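Local coordinates for nitrite oxidoreductase subunit A (Kuenenia stuttgartiensis, PDB 7B04), which belongs to the molybdopterin oxidoreductase family and holds an iron/sulfur cluster, a molybdenum atom and two MD1 groups, at residues R297-L302 / P520-Y525; L301-G306 / K513-I518; G361-L366 / Y543-L548. All coordinates share one frame; numbering follows the deposited sequence.

All three contacts are buried and belong to one layered alpha/beta unit around a five-stranded parallel sheet. Contact 1 pairs strands 301-304 and 521-525 within that sheet and is the one held by backbone hydrogen bonds across its segments; the loop leading into strand 301-304 reaches nitrite oxidoreductase subunit B. Contact 2 starts from the same strand and lays helix 505-517 over one of its faces through aliphatic side chains, with MD1 at the far end of the strand. Contact 3 lies in the helical layer, where helices 355-368 and 544-548 pack through threonine, leucine and proline without hydrogen bonds between its segments, and meets contact 2 through Ile362 and Ile515.

Contact 1 (R297-L302 / P520-Y525); sequences RFSKLL and PVAIHY
Two neighbouring strands of a five-stranded parallel sheet meet here, with Leu301 opposite Val521 and Leu302 opposite Ala522. The pairing begins at Pro520, which follows a cis peptide bond. Its carbonyl oxygen takes two backbone N-H groups: Leu301 N at 3.3 Å in a nearly straight bond (169°), and Lys300 N, tilted from the carbonyl plane. One step on, Ala522 N binds Leu301 O at 3.1 Å, and the CA-H of Val521 also turns to that oxygen, CA to O 3.4 Å. Leu301 and Val521 send their side chains to the same face, side by side and pointing the same way. CG of Leu301 stands anti to its backbone N (chi1 172°), and its CD2 lies 4.0 Å from Val521 CG2. Leu302 and Ala522 send their side chains to the opposite face. Ser299, just ahead of the strand, brings OG to the alanine methyl, 3.6 Å from Ala522 CB, while that hydroxyl is hydrogen-bonded to Gly556 O. Lys300 lays its CG beside the Pro520 ring at CD, 4.0 Å away, then bends at chi2 (-55°) and leaves the contact. Its NZ is bonded to Arg326 O and makes a cation-pi contact with Phe364 of subunit B. Strand 329-332 flanks 301-304 on its other edge, with 346-347 beyond 329-332, and strand 558-561 borders 521-525; the resulting 3-2-1-4-5 strand order is consistent with a Rossmann-like alpha/beta fold.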
loop_
_atom_site.group_PDB
_atom_site.type_symbol
_atom_site.label_atom_id
_atom_site.label_comp_id
_atom_site.label_asym_id
_atom_site.label_seq_id
_atom_site.Cartn_x
_atom_site.Cartn_y
_atom_site.Cartn_z
ATOM N N ARG B 297 -17.336 13.359 -4.918
ATOM C CA ARG B 297 -17.205 14.578 -4.127
ATOM C C ARG B 297 -18.406 15.500 -4.302
ATOM O O ARG B 297 -18.503 16.509 -3.595
ATOM C CB ARG B 297 -15.911 15.320 -4.490
ATOM C CG ARG B 297 -15.452 16.334 -3.434
ATOM C CD ARG B 297 -14.055 16.885 -3.706
ATOM N NE ARG B 297 -14.033 17.888 -4.769
ATOM C CZ ARG B 297 -12.932 18.506 -5.186
ATOM N NH1 ARG B 297 -13.000 19.405 -6.158
ATOM N NH2 ARG B 297 -11.762 18.232 -4.623
ATOM N N PHE B 298 -19.323 15.174 -5.215
ATOM C CA PHE B 298 -20.608 15.857 -5.279
ATOM C C PHE B 298 -21.589 15.336 -4.235
ATOM O O PHE B 298 -22.565 16.026 -3.924
ATOM C CB PHE B 298 -21.228 15.705 -6.672
ATOM C CG PHE B 298 -20.515 16.476 -7.749
ATOM C CD1 PHE B 298 -19.671 17.527 -7.432
ATOM C CD2 PHE B 298 -20.695 16.149 -9.083
ATOM C CE1 PHE B 298 -19.020 18.235 -8.426
ATOM C CE2 PHE B 298 -20.046 16.853 -10.080
ATOM C CZ PHE B 298 -19.208 17.899 -9.751
ATOM N N SER B 299 -21.355 14.139 -3.695
ATOM C CA SER B 299 -22.280 13.543 -2.737
ATOM C C SER B 299 -22.305 14.338 -1.436
ATOM O O SER B 299 -21.279 14.851 -0.983
ATOM C CB SER B 299 -21.888 12.092 -2.454
ATOM O OG SER B 299 -21.977 11.298 -3.625
ATOM N N LYS B 300 -23.496 14.440 -0.834
ATOM C CA LYS B 300 -23.655 15.114 0.448
ATOM C C LYS B 300 -23.957 14.188 1.620
ATOM O O LYS B 300 -23.712 14.577 2.766
ATOM C CB LYS B 300 -24.742 16.194 0.345
ATOM C CG LYS B 300 -24.387 17.269 -0.675
ATOM C CD LYS B 300 -23.018 17.876 -0.366
ATOM C CE LYS B 300 -22.594 18.893 -1.419
ATOM N NZ LYS B 300 -21.214 19.408 -1.181
ATOM N N LEU B 301 -24.510 12.999 1.384
ATOM C CA LEU B 301 -24.475 11.928 2.378
ATOM C C LEU B 301 -23.979 10.684 1.665
ATOM O O LEU B 301 -24.685 10.115 0.824
ATOM C CB LEU B 301 -25.832 11.675 3.034
ATOM C CG LEU B 301 -25.769 10.422 3.920
ATOM C CD1 LEU B 301 -25.320 10.747 5.334
ATOM C CD2 LEU B 301 -27.097 9.682 3.945
ATOM N N LEU B 302 -22.775 10.265 2.020
ATOM C CA LEU B 302 -22.069 9.195 1.340
ATOM C C LEU B 302 -21.980 7.976 2.250
ATOM O O LEU B 302 -21.400 8.056 3.337
ATOM C CB LEU B 302 -20.687 9.681 0.930
ATOM C CG LEU B 302 -19.875 8.591 0.289
ATOM C CD1 LEU B 302 -20.678 8.167 -0.880
ATOM C CD2 LEU B 302 -18.665 9.260 -0.181
ATOM N N PRO B 520 -27.693 14.782 -2.784
ATOM C CA PRO B 520 -27.627 13.396 -3.245
ATOM C C PRO B 520 -27.120 12.436 -2.196
ATOM O O PRO B 520 -26.267 12.776 -1.369
ATOM C CB PRO B 520 -26.613 13.473 -4.394
ATOM C CG PRO B 520 -26.578 14.915 -4.798
ATOM C CD PRO B 520 -26.676 15.591 -3.471
ATOM N N VAL B 521 -27.694 11.241 -2.203
ATOM C CA VAL B 521 -27.286 10.146 -1.335
ATOM C C VAL B 521 -26.641 9.094 -2.226
ATOM O O VAL B 521 -27.183 8.764 -3.292
ATOM C CB VAL B 521 -28.482 9.562 -0.560
ATOM C CG1 VAL B 521 -28.144 8.192 0.027
ATOM C CG2 VAL B 521 -28.937 10.524 0.523
ATOM N N ALA B 522 -25.489 8.580 -1.804
ATOM C CA ALA B 522 -24.796 7.553 -2.564
ATOM C C ALA B 522 -24.370 6.431 -1.633
ATOM O O ALA B 522 -23.832 6.678 -0.548
ATOM C CB ALA B 522 -23.566 8.120 -3.284
ATOM N N ILE B 523 -24.637 5.199 -2.058
ATOM C CA ILE B 523 -24.235 4.000 -1.338
ATOM C C ILE B 523 -23.103 3.361 -2.124
ATOM O O ILE B 523 -23.262 3.047 -3.310
ATOM C CB ILE B 523 -25.402 3.019 -1.154
ATOM C CG1 ILE B 523 -26.558 3.706 -0.434
ATOM C CG2 ILE B 523 -24.943 1.803 -0.375
ATOM C CD1 ILE B 523 -27.848 2.925 -0.454
ATOM N N HIS B 524 -21.967 3.171 -1.469
ATOM C CA HIS B 524 -20.798 2.574 -2.094
ATOM C C HIS B 524 -20.440 1.284 -1.380
ATOM O O HIS B 524 -20.473 1.209 -0.145
ATOM C CB HIS B 524 -19.618 3.538 -2.093
ATOM C CG HIS B 524 -19.792 4.683 -3.039
ATOM N ND1 HIS B 524 -19.331 4.662 -4.336
ATOM C CD2 HIS B 524 -20.433 5.864 -2.891
ATOM C CE1 HIS B 524 -19.645 5.796 -4.934
ATOM N NE2 HIS B 524 -20.315 6.545 -4.078
ATOM N N TYR B 525 -20.092 0.275 -2.172
ATOM C CA TYR B 525 -19.783 -1.041 -1.648
ATOM C C TYR B 525 -18.729 -1.699 -2.513
ATOM O O TYR B 525 -18.387 -1.219 -3.596
ATOM C CB TYR B 525 -21.014 -1.943 -1.590
ATOM C CG TYR B 525 -21.984 -1.822 -2.735
ATOM C CD1 TYR B 525 -22.940 -0.820 -2.748
ATOM C CD2 TYR B 525 -21.982 -2.743 -3.776
ATOM C CE1 TYR B 525 -23.839 -0.714 -3.774
ATOM C CE2 TYR B 525 -22.891 -2.644 -4.813
ATOM C CZ TYR B 525 -23.813 -1.629 -4.804
ATOM O OH TYR B 525 -24.711 -1.536 -5.834
#

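Contact 2 (L301-G306 / K513-I518); sequences LLIQTG and KDIATI. With MD1 (phosphoric acid 4-(2-amino-4-oxo-3,4,5,6,-tetrahydro-pteridin-6-yl)-2-hydroxy-3,4-dimercapto-but-3-en-yl ester guanylate ester), chain C.
Asp514 O takes two weak backbone bonds, from Ile518 N at 3.1 Å and from Thr517 N at 3.3 Å, and the last helical turn so closed carries Asp514, Ile515 and Ile518 onto Leu301 and Ile303 of strand 301-304. Helix and strand run mostly antiparallel, 140° between their directions, with 9.6 Å between the axes of the two short segments. The meeting is aliphatic. Leu301 points at the helix end and is touched at both CB and its terminal methyls: CD2 reaches CB of Asp514 at 3.7 Å, the two side chains crossing at about a right angle, while CB receives Ile518, the first residue to leave helical geometry. Both branches of Ile518 press on that carbon, CD1 and CG2 each 3.8 Å from Leu301 CB. Two residues along the strand, Ile303 presents its longer branch, and CD1, carried anti to CA by chi2 of 164°, meets CG1 of Ile515 at 3.8 Å. These two isoleucines also cross at about a right angle. Asp514 uses its methylene here; its carboxylate is turned to Tyr346 OH in a weak hydrogen bond and to Lys329 in a long, weak ion pair. Beyond the strand, Thr305 and Gly306 line the pocket of MD1, whose N2 gives a weak hydrogen bond to Thr305 O. The packing therefore lies on the same strand that delivers this pocket loop. Strands 329-332 and 521-525 flank 301-304 in the sheet, the latter next after helix 505-517 in the chain, and helix 355-368 packs on that helix through Ile362 against Ile515 and Leu366 against Ala516.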
loop_
_atom_site.group_PDB
_atom_site.type_symbol
_atom_site.label_atom_id
_atom_site.label_comp_id
_atom_site.label_asym_id
_atom_site.label_seq_id
_atom_site.Cartn_x
_atom_site.Cartn_y
_atom_site.Cartn_z
ATOM N N LEU B 301 -24.510 12.999 1.384
ATOM C CA LEU B 301 -24.475 11.928 2.378
ATOM C C LEU B 301 -23.979 10.684 1.665
ATOM O O LEU B 301 -24.685 10.115 0.824
ATOM C CB LEU B 301 -25.832 11.675 3.034
ATOM C CG LEU B 301 -25.769 10.422 3.920
ATOM C CD1 LEU B 301 -25.320 10.747 5.334
ATOM C CD2 LEU B 301 -27.097 9.682 3.945
ATOM N N LEU B 302 -22.775 10.265 2.020
ATOM C CA LEU B 302 -22.069 9.195 1.340
ATOM C C LEU B 302 -21.980 7.976 2.250
ATOM O O LEU B 302 -21.400 8.056 3.337
ATOM C CB LEU B 302 -20.687 9.681 0.930
ATOM C CG LEU B 302 -19.875 8.591 0.289
ATOM C CD1 LEU B 302 -20.678 8.167 -0.880
ATOM C CD2 LEU B 302 -18.665 9.260 -0.181
ATOM N N ILE B 303 -22.507 6.846 1.784
ATOM C CA ILE B 303 -22.615 5.631 2.583
ATOM C C ILE B 303 -21.670 4.573 2.029
ATOM O O ILE B 303 -21.631 4.333 0.816
ATOM C CB ILE B 303 -24.065 5.115 2.613
ATOM C CG1 ILE B 303 -24.980 6.139 3.291
ATOM C CG2 ILE B 303 -24.147 3.768 3.322
ATOM C CD1 ILE B 303 -26.448 5.904 3.036
ATOM N N GLN B 304 -20.919 3.935 2.927
ATOM C CA GLN B 304 -19.920 2.931 2.581
ATOM C C GLN B 304 -20.240 1.673 3.375
ATOM O O GLN B 304 -20.265 1.713 4.609
ATOM C CB GLN B 304 -18.500 3.420 2.909
ATOM C CG GLN B 304 -17.827 4.254 1.828
ATOM C CD GLN B 304 -16.864 5.281 2.404
ATOM O OE1 GLN B 304 -17.108 5.850 3.469
ATOM N NE2 GLN B 304 -15.758 5.512 1.706
ATOM N N THR B 305 -20.497 0.564 2.681
ATOM C CA THR B 305 -20.940 -0.660 3.352
ATOM C C THR B 305 -19.917 -1.793 3.314
ATOM O O THR B 305 -19.624 -2.377 4.350
ATOM C CB THR B 305 -22.311 -1.105 2.782
ATOM O OG1 THR B 305 -22.926 -2.067 3.654
ATOM C CG2 THR B 305 -22.198 -1.685 1.397
ATOM N N GLY B 306 -19.368 -2.142 2.153
ATOM C CA GLY B 306 -18.446 -3.250 2.046
ATOM C C GLY B 306 -17.141 -2.846 1.399
ATOM O O GLY B 306 -16.502 -3.654 0.714
ATOM N N LYS B 513 -33.122 8.162 8.578
ATOM C CA LYS B 513 -33.534 9.547 8.422
ATOM C C LYS B 513 -32.619 10.279 7.451
ATOM O O LYS B 513 -33.102 10.863 6.477
ATOM C CB LYS B 513 -33.549 10.242 9.784
ATOM C CG LYS B 513 -34.190 11.617 9.775
ATOM C CD LYS B 513 -34.404 12.171 11.177
ATOM C CE LYS B 513 -35.162 13.491 11.123
ATOM N NZ LYS B 513 -36.534 13.313 10.568
ATOM N N ASP B 514 -31.299 10.096 7.588
ATOM C CA ASP B 514 -30.355 10.836 6.751
ATOM C C ASP B 514 -30.606 10.587 5.270
ATOM O O ASP B 514 -30.552 11.521 4.460
ATOM C CB ASP B 514 -28.914 10.480 7.121
ATOM C CG ASP B 514 -28.433 11.211 8.363
ATOM O OD1 ASP B 514 -28.921 12.332 8.622
ATOM O OD2 ASP B 514 -27.565 10.665 9.078
ATOM N N ILE B 515 -30.885 9.335 4.896
ATOM C CA ILE B 515 -31.186 9.019 3.502
ATOM C C ILE B 515 -32.410 9.799 3.031
ATOM O O ILE B 515 -32.478 10.242 1.877
ATOM C CB ILE B 515 -31.374 7.499 3.335
ATOM C CG1 ILE B 515 -30.069 6.763 3.643
ATOM C CG2 ILE B 515 -31.856 7.163 1.934
ATOM C CD1 ILE B 515 -30.240 5.268 3.791
ATOM N N ALA B 516 -33.387 9.992 3.921
ATOM C CA ALA B 516 -34.642 10.639 3.556
ATOM C C ALA B 516 -34.580 12.166 3.572
ATOM O O ALA B 516 -35.402 12.802 2.901
ATOM C CB ALA B 516 -35.764 10.165 4.482
ATOM N N THR B 517 -33.650 12.777 4.312
ATOM C CA THR B 517 -33.557 14.238 4.393
ATOM C C THR B 517 -32.461 14.836 3.513
ATOM O O THR B 517 -32.391 16.065 3.384
ATOM C CB THR B 517 -33.373 14.725 5.846
ATOM O OG1 THR B 517 -31.974 14.776 6.170
ATOM C CG2 THR B 517 -34.179 13.927 6.849
ATOM N N ILE B 518 -31.547 14.027 2.974
ATOM C CA ILE B 518 -30.416 14.533 2.196
ATOM C C ILE B 518 -30.499 14.088 0.734
ATOM O O ILE B 518 -30.929 12.968 0.424
ATOM C CB ILE B 518 -29.073 14.088 2.804
ATOM C CG1 ILE B 518 -29.060 14.419 4.299
ATOM C CG2 ILE B 518 -27.914 14.771 2.103
ATOM C CD1 ILE B 518 -27.694 14.441 4.939
HETATM P PB MD1 C . -12.584 -3.847 -1.267
HETATM O O3B MD1 C . -12.637 -5.321 -0.534
HETATM O O1B MD1 C . -12.404 -2.770 -0.224
HETATM O O2B MD1 C . -13.875 -3.613 -2.014
HETATM O O3A MD1 C . -11.313 -3.827 -2.321
HETATM C C10 MD1 C . -11.334 -4.617 -3.479
HETATM C C11 MD1 C . -10.587 -3.862 -4.616
HETATM O O11 MD1 C . -9.405 -3.059 -3.887
HETATM C C12 MD1 C . -10.257 -4.724 -5.588
HETATM S S12 MD1 C . -11.416 -6.060 -6.001
HETATM C C13 MD1 C . -8.982 -4.695 -6.472
HETATM S S13 MD1 C . -8.847 -6.007 -7.719
HETATM C C14 MD1 C . -7.884 -3.773 -6.361
HETATM N N15 MD1 C . -7.223 -4.121 -4.942
HETATM C C16 MD1 C . -6.346 -3.123 -4.483
HETATM C C15 MD1 C . -5.067 -3.442 -3.794
HETATM O O14 MD1 C . -4.748 -4.569 -3.619
HETATM N N17 MD1 C . -4.196 -2.328 -3.331
HETATM C C17 MD1 C . -4.618 -0.858 -3.561
HETATM N N16 MD1 C . -3.760 0.219 -3.107
HETATM N N18 MD1 C . -5.918 -0.533 -4.259
HETATM C C20 MD1 C . -6.773 -1.598 -4.716
HETATM N N8 MD1 C . -7.995 -1.351 -5.369
HETATM C C7 MD1 C . -8.188 -2.323 -6.631
HETATM P PA MD1 C . -12.323 -5.586 1.063
HETATM O O1A MD1 C . -12.041 -7.056 1.249
HETATM O O2A MD1 C . -11.114 -4.773 1.457
HETATM O "O5'" MD1 C . -13.599 -5.163 2.018
HETATM C "C5'" MD1 C . -13.742 -3.832 2.414
HETATM C "C4'" MD1 C . -14.315 -3.733 3.871
HETATM O "O4'" MD1 C . -15.639 -4.543 4.037
HETATM C "C1'" MD1 C . -15.432 -5.270 5.395
HETATM N N9 MD1 C . -16.301 -6.469 5.522
HETATM C C4 MD1 C . -17.616 -6.319 5.641
HETATM N N3 MD1 C . -18.484 -5.107 5.671
HETATM C C2 MD1 C . -19.932 -5.246 5.812
HETATM N N2 MD1 C . -20.775 -4.065 5.839
HETATM N N1 MD1 C . -20.523 -6.558 5.922
HETATM C C6 MD1 C . -19.683 -7.717 5.894
HETATM O O6 MD1 C . -20.161 -8.796 5.982
HETATM C C5 MD1 C . -18.165 -7.561 5.747
HETATM N N7 MD1 C . -17.178 -8.451 5.692
HETATM C C8 MD1 C . -16.014 -7.784 5.554
HETATM C "C2'" MD1 C . -14.204 -5.591 5.329
HETATM O "O2'" MD1 C . -13.679 -5.906 6.651
HETATM C "C3'" MD1 C . -13.488 -4.225 4.716
HETATM O "O3'" MD1 C . -13.266 -3.259 5.784
#

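Contact 3 (G361-L366 / Y543-L548); sequences GITKIL and YLPVML
Helices 361-366 and 544-548 run nearly the same way, 25° between their directions and 9.4 Å between the axes of these short segments, with Thr363 and Pro545 closest at 5.4 Å between CA atoms. Thr363 buries the largest area of the residues here. Its OG1 lies beside the backbone N (chi1 -57°) and is hydrogen-bonded to Phe359 O one turn earlier in its own helix, so the hydroxyl's polar need is met there while it rests against CB of Leu544. The methyl branch of the threonine meets the next turn of the partner helix, CG2 to Leu548 CD1 3.9 Å. Thr363 thus faces Leu544 and Leu548, two leucines one turn apart, and crosses each at about a right angle. Leu366 comes in beside it and sets CD1 against Pro545, 3.7 Å from its CA and 3.8 Å from its CB, the two side chains meeting at a slant. One turn before Leu366, Ile362 adds a looser touch, CG2 to Pro545 CB 4.5 Å. Pro545 in turn packs on Ile523 of strand 521-525, and Ile362 on Ala512 of helix 505-517. Helix 544-548 thus meets strand 521-525 as well as helix 355-368, an arrangement consistent with the helical layer of an alpha/beta fold.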
loop_
_atom_site.group_PDB
_atom_site.type_symbol
_atom_site.label_atom_id
_atom_site.label_comp_id
_atom_site.label_asym_id
_atom_site.label_seq_id
_atom_site.Cartn_x
_atom_site.Cartn_y
_atom_site.Cartn_z
ATOM N N GLY B 361 -34.448 -3.246 6.729
ATOM C CA GLY B 361 -34.998 -2.498 7.848
ATOM C C GLY B 361 -35.091 -1.012 7.561
ATOM O O GLY B 361 -36.044 -0.348 7.977
ATOM N N ILE B 362 -34.104 -0.469 6.846
ATOM C CA ILE B 362 -34.141 0.945 6.487
ATOM C C ILE B 362 -35.210 1.193 5.430
ATOM O O ILE B 362 -35.890 2.227 5.443
ATOM C CB ILE B 362 -32.751 1.413 6.017
ATOM C CG1 ILE B 362 -31.737 1.289 7.155
ATOM C CG2 ILE B 362 -32.805 2.847 5.511
ATOM C CD1 ILE B 362 -30.305 1.508 6.723
ATOM N N THR B 363 -35.385 0.245 4.506
ATOM C CA THR B 363 -36.458 0.358 3.523
ATOM C C THR B 363 -37.820 0.368 4.205
ATOM O O THR B 363 -38.723 1.108 3.795
ATOM C CB THR B 363 -36.371 -0.788 2.514
ATOM O OG1 THR B 363 -35.081 -0.782 1.893
ATOM C CG2 THR B 363 -37.441 -0.644 1.442
ATOM N N LYS B 364 -37.984 -0.444 5.252
ATOM C CA LYS B 364 -39.238 -0.446 6.000
ATOM C C LYS B 364 -39.491 0.906 6.654
ATOM O O LYS B 364 -40.625 1.397 6.662
ATOM C CB LYS B 364 -39.219 -1.555 7.052
ATOM C CG LYS B 364 -40.423 -1.540 7.978
ATOM C CD LYS B 364 -40.384 -2.696 8.961
ATOM C CE LYS B 364 -41.419 -2.510 10.057
ATOM N NZ LYS B 364 -42.801 -2.503 9.505
ATOM N N ILE B 365 -38.445 1.523 7.207
ATOM C CA ILE B 365 -38.599 2.837 7.821
ATOM C C ILE B 365 -38.962 3.880 6.768
ATOM O O ILE B 365 -39.733 4.808 7.033
ATOM C CB ILE B 365 -37.320 3.220 8.589
ATOM C CG1 ILE B 365 -37.046 2.214 9.709
ATOM C CG2 ILE B 365 -37.435 4.625 9.168
ATOM C CD1 ILE B 365 -35.683 2.368 10.351
ATOM N N LEU B 366 -38.419 3.742 5.556
ATOM C CA LEU B 366 -38.718 4.710 4.504
ATOM C C LEU B 366 -40.158 4.603 4.021
ATOM O O LEU B 366 -40.720 5.592 3.537
ATOM C CB LEU B 366 -37.754 4.528 3.332
ATOM C CG LEU B 366 -36.303 4.916 3.607
ATOM C CD1 LEU B 366 -35.432 4.532 2.429
ATOM C CD2 LEU B 366 -36.192 6.403 3.907
ATOM N N TYR B 543 -29.990 -1.108 -3.529
ATOM C CA TYR B 543 -30.756 -0.137 -4.303
ATOM C C TYR B 543 -32.072 0.258 -3.650
ATOM O O TYR B 543 -32.628 1.303 -4.005
ATOM C CB TYR B 543 -31.053 -0.662 -5.715
ATOM C CG TYR B 543 -29.936 -0.474 -6.725
ATOM C CD1 TYR B 543 -28.615 -0.739 -6.394
ATOM C CD2 TYR B 543 -30.206 -0.015 -8.011
ATOM C CE1 TYR B 543 -27.595 -0.567 -7.317
ATOM C CE2 TYR B 543 -29.191 0.164 -8.938
ATOM C CZ TYR B 543 -27.888 -0.111 -8.583
ATOM O OH TYR B 543 -26.871 0.062 -9.491
ATOM N N LEU B 544 -32.583 -0.542 -2.713
ATOM C CA LEU B 544 -33.899 -0.267 -2.136
ATOM C C LEU B 544 -34.005 1.122 -1.519
ATOM O O LEU B 544 -34.947 1.854 -1.872
ATOM C CB LEU B 544 -34.255 -1.362 -1.124
ATOM C CG LEU B 544 -34.631 -2.725 -1.700
ATOM C CD1 LEU B 544 -34.748 -3.750 -0.590
ATOM C CD2 LEU B 544 -35.929 -2.632 -2.482
ATOM N N PRO B 545 -33.114 1.556 -0.619
ATOM C CA PRO B 545 -33.261 2.914 -0.069
ATOM C C PRO B 545 -32.994 4.004 -1.089
ATOM O O PRO B 545 -33.487 5.125 -0.916
ATOM C CB PRO B 545 -32.233 2.950 1.069
ATOM C CG PRO B 545 -31.204 1.970 0.666
ATOM C CD PRO B 545 -31.936 0.871 -0.051
ATOM N N VAL B 546 -32.244 3.708 -2.152
ATOM C CA VAL B 546 -31.906 4.721 -3.144
ATOM C C VAL B 546 -32.901 4.765 -4.301
ATOM O O VAL B 546 -33.002 5.798 -4.979
ATOM C CB VAL B 546 -30.473 4.489 -3.660
ATOM C CG1 VAL B 546 -30.436 3.401 -4.717
ATOM C CG2 VAL B 546 -29.882 5.766 -4.202
ATOM N N MET B 547 -33.647 3.682 -4.541
ATOM C CA MET B 547 -34.716 3.725 -5.534
ATOM C C MET B 547 -35.872 4.591 -5.054
ATOM O O MET B 547 -36.506 5.292 -5.848
ATOM C CB MET B 547 -35.218 2.314 -5.839
ATOM C CG MET B 547 -34.277 1.457 -6.659
ATOM S SD MET B 547 -35.064 -0.088 -7.151
ATOM C CE MET B 547 -35.034 -0.994 -5.610
ATOM N N LEU B 548 -36.158 4.545 -3.754
ATOM C CA LEU B 548 -37.308 5.245 -3.200
ATOM C C LEU B 548 -37.045 6.732 -3.004
ATOM O O LEU B 548 -37.984 7.534 -3.053
ATOM C CB LEU B 548 -37.718 4.594 -1.881
ATOM C CG LEU B 548 -38.115 3.124 -2.019
ATOM C CD1 LEU B 548 -38.331 2.478 -0.659
ATOM C CD2 LEU B 548 -39.358 2.994 -2.885
#